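Local coordinates for protein kappa-carrageenase (Zobellia galactanivorans, PDB 5OCR) that belongs to glycoside hydrolase family 16 and, through this catalytic jellyroll domain, probably hydrolyses the marine polysaccharide kappa-carrageenan, at residues Asp29-Asn34 / Val61-Gly66. Numbering follows the deposited sequence.
Sequences DEFNKN and VKISNG. With MG (magnesium ion), chain F.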
loop_
_atom_site.group_PDB
_atom_site.type_symbol
_atom_site.label_atom_id
_atom_site.label_comp_id
_atom_site.label_asym_id
_atom_site.label_seq_id
_atom_site.Cartn_x
_atom_site.Cartn_y
_atom_site.Cartn_z
ATOM N N ASP A 29 -11.953 -1.497 -10.652
ATOM C CA ASP A 29 -11.446 -1.546 -12.020
ATOM C C ASP A 29 -10.993 -2.987 -12.256
ATOM O O ASP A 29 -10.178 -3.529 -11.455
ATOM C CB ASP A 29 -10.281 -0.545 -12.162
ATOM C CG ASP A 29 -10.019 -0.120 -13.639
ATOM O OD1 ASP A 29 -10.165 -0.988 -14.573
ATOM O OD2 ASP A 29 -9.608 1.063 -13.804
ATOM N N GLU A 30 -11.484 -3.604 -13.334
ATOM C CA GLU A 30 -11.004 -4.990 -13.739
ATOM C C GLU A 30 -9.832 -4.898 -14.709
ATOM O O GLU A 30 -9.277 -5.939 -15.118
ATOM C CB GLU A 30 -12.121 -5.748 -14.440
ATOM C CG GLU A 30 -13.379 -5.882 -13.602
ATOM C CD GLU A 30 -13.213 -6.724 -12.345
ATOM O OE1 GLU A 30 -12.590 -7.830 -12.459
ATOM O OE2 GLU A 30 -13.802 -6.368 -11.243
ATOM N N PHE A 31 -9.448 -3.664 -15.050
ATOM C CA PHE A 31 -8.247 -3.462 -15.919
ATOM C C PHE A 31 -8.330 -4.182 -17.250
ATOM O O PHE A 31 -7.307 -4.588 -17.816
ATOM C CB PHE A 31 -6.964 -3.835 -15.189
ATOM C CG PHE A 31 -6.734 -2.970 -13.944
ATOM C CD1 PHE A 31 -6.687 -1.574 -14.042
ATOM C CD2 PHE A 31 -6.699 -3.578 -12.670
ATOM C CE1 PHE A 31 -6.515 -0.799 -12.895
ATOM C CE2 PHE A 31 -6.572 -2.766 -11.507
ATOM C CZ PHE A 31 -6.504 -1.395 -11.633
ATOM N N ASN A 32 -9.553 -4.276 -17.744
ATOM C CA ASN A 32 -9.767 -4.901 -19.068
ATOM C C ASN A 32 -9.428 -3.941 -20.189
ATOM O O ASN A 32 -9.208 -4.410 -21.286
ATOM C CB ASN A 32 -11.209 -5.305 -19.109
ATOM C CG ASN A 32 -11.393 -6.643 -18.425
ATOM O OD1 ASN A 32 -10.420 -7.465 -18.336
ATOM N ND2 ASN A 32 -12.558 -6.899 -17.967
ATOM N N LYS A 33 -9.291 -2.638 -19.893
ATOM C CA LYS A 33 -8.900 -1.655 -20.908
ATOM C C LYS A 33 -7.420 -1.361 -20.881
ATOM O O LYS A 33 -6.871 -1.073 -19.820
ATOM C CB LYS A 33 -9.579 -0.334 -20.753
ATOM C CG LYS A 33 -11.039 -0.380 -20.408
ATOM C CD LYS A 33 -11.791 -1.250 -21.386
ATOM C CE LYS A 33 -12.424 -0.357 -22.434
ATOM N NZ LYS A 33 -13.889 -0.440 -22.215
ATOM N N ASN A 34 -6.777 -1.386 -22.039
ATOM C CA ASN A 34 -5.385 -1.028 -21.997
ATOM C C ASN A 34 -5.119 0.459 -21.699
ATOM O O ASN A 34 -4.066 0.744 -21.095
ATOM C CB ASN A 34 -4.636 -1.472 -23.240
ATOM C CG ASN A 34 -4.751 -2.955 -23.477
ATOM O OD1 ASN A 34 -4.478 -3.794 -22.593
ATOM N ND2 ASN A 34 -5.134 -3.294 -24.707
ATOM N N VAL A 61 3.115 2.729 -15.444
ATOM C CA VAL A 61 1.821 2.040 -15.402
ATOM C C VAL A 61 1.498 1.538 -16.843
ATOM O O VAL A 61 1.605 2.316 -17.837
ATOM C CB VAL A 61 0.659 2.911 -14.840
ATOM C CG1 VAL A 61 -0.695 2.172 -14.900
ATOM C CG2 VAL A 61 0.948 3.413 -13.456
ATOM N N LYS A 62 1.230 0.259 -17.019
ATOM C CA LYS A 62 0.886 -0.235 -18.328
ATOM C C LYS A 62 -0.190 -1.259 -18.018
ATOM O O LYS A 62 -0.136 -1.938 -16.972
ATOM C CB LYS A 62 2.100 -0.985 -18.900
ATOM C CG LYS A 62 1.809 -1.850 -20.131
ATOM C CD LYS A 62 3.062 -2.579 -20.633
ATOM C CE LYS A 62 2.659 -3.602 -21.692
ATOM N NZ LYS A 62 3.770 -4.577 -21.889
ATOM N N ILE A 63 -1.168 -1.403 -18.885
ATOM C CA ILE A 63 -2.156 -2.469 -18.612
ATOM C C ILE A 63 -2.228 -3.308 -19.876
ATOM O O ILE A 63 -2.241 -2.749 -21.003
ATOM C CB ILE A 63 -3.499 -1.843 -18.375
ATOM C CG1 ILE A 63 -3.449 -0.885 -17.122
ATOM C CG2 ILE A 63 -4.530 -2.944 -18.211
ATOM C CD1 ILE A 63 -4.730 -0.109 -16.951
ATOM N N SER A 64 -2.213 -4.612 -19.704
ATOM C CA SER A 64 -2.252 -5.543 -20.850
ATOM C C SER A 64 -3.076 -6.808 -20.529
ATOM O O SER A 64 -2.873 -7.425 -19.479
ATOM C CB SER A 64 -0.790 -5.881 -21.090
ATOM O OG SER A 64 -0.642 -6.817 -22.130
ATOM N N ASN A 65 -3.948 -7.233 -21.440
ATOM C CA ASN A 65 -4.664 -8.467 -21.309
ATOM C C ASN A 65 -5.265 -8.685 -19.882
ATOM O O ASN A 65 -5.248 -9.805 -19.318
ATOM C CB ASN A 65 -3.784 -9.646 -21.781
ATOM C CG ASN A 65 -3.138 -9.415 -23.175
ATOM O OD1 ASN A 65 -3.498 -8.503 -23.925
ATOM N ND2 ASN A 65 -2.167 -10.235 -23.496
ATOM N N GLY A 66 -5.865 -7.634 -19.329
ATOM C CA GLY A 66 -6.656 -7.751 -18.127
ATOM C C GLY A 66 -5.833 -7.488 -16.899
ATOM O O GLY A 66 -6.411 -7.547 -15.798
HETATM MG MG MG F . -8.333 -7.946 -14.779
HETATM O O HOH W 1 -9.611 -8.929 -16.565
HETATM O O HOH W 2 -1.301 0.467 -20.998
#
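The irregular 29-34 loop comes up against the end of strand 61-64 and the turn after it, N32 CA lying 4.3 Å from G66 CA. This is the metal-binding margin of the GH16 jellyroll: a magnesium ion takes the carbonyl oxygens of both backbones, E30 O and G66 O, each at 2.2 Å. D278, from strand 273-285, completes the protein's share of the site. The two carbonyl oxygens sit 3.4 Å apart, a closeness that the shared cation probably compensates. A water on the metal is modelled 2.4 Å from N32 OD1, too short to be taken at face value as a hydrogen bond. N32 OD1, 4.2 Å from the ion, lies in the second shell.

Beside the ion, G66 CA makes a bent C-H...O contact with F31 O, at 3.2 Å (130° at the hydrogen). Three residues earlier, in the strand, I63 is the main apolar piece. Its CG2, anti to the backbone N, faces two carbonyl oxygens of the loop, F31 O and K33 O, while CD1 reaches the F31 ring obliquely at CD1, 3.8 Å away. The two side chains cross at about a right angle, and A68 of strand 67-74 touches both. The F31 ring also has D29 CB over one face, offset toward the rim, and meets F91. D29 shapes the loop here through an Asx turn, its OD1 accepting from F31 N, 31° out of the carboxylate plane.

Farther along, the backbones are joined through solvent: one water accepts from I63 N and donates to N34 O, 2.8 Å from each.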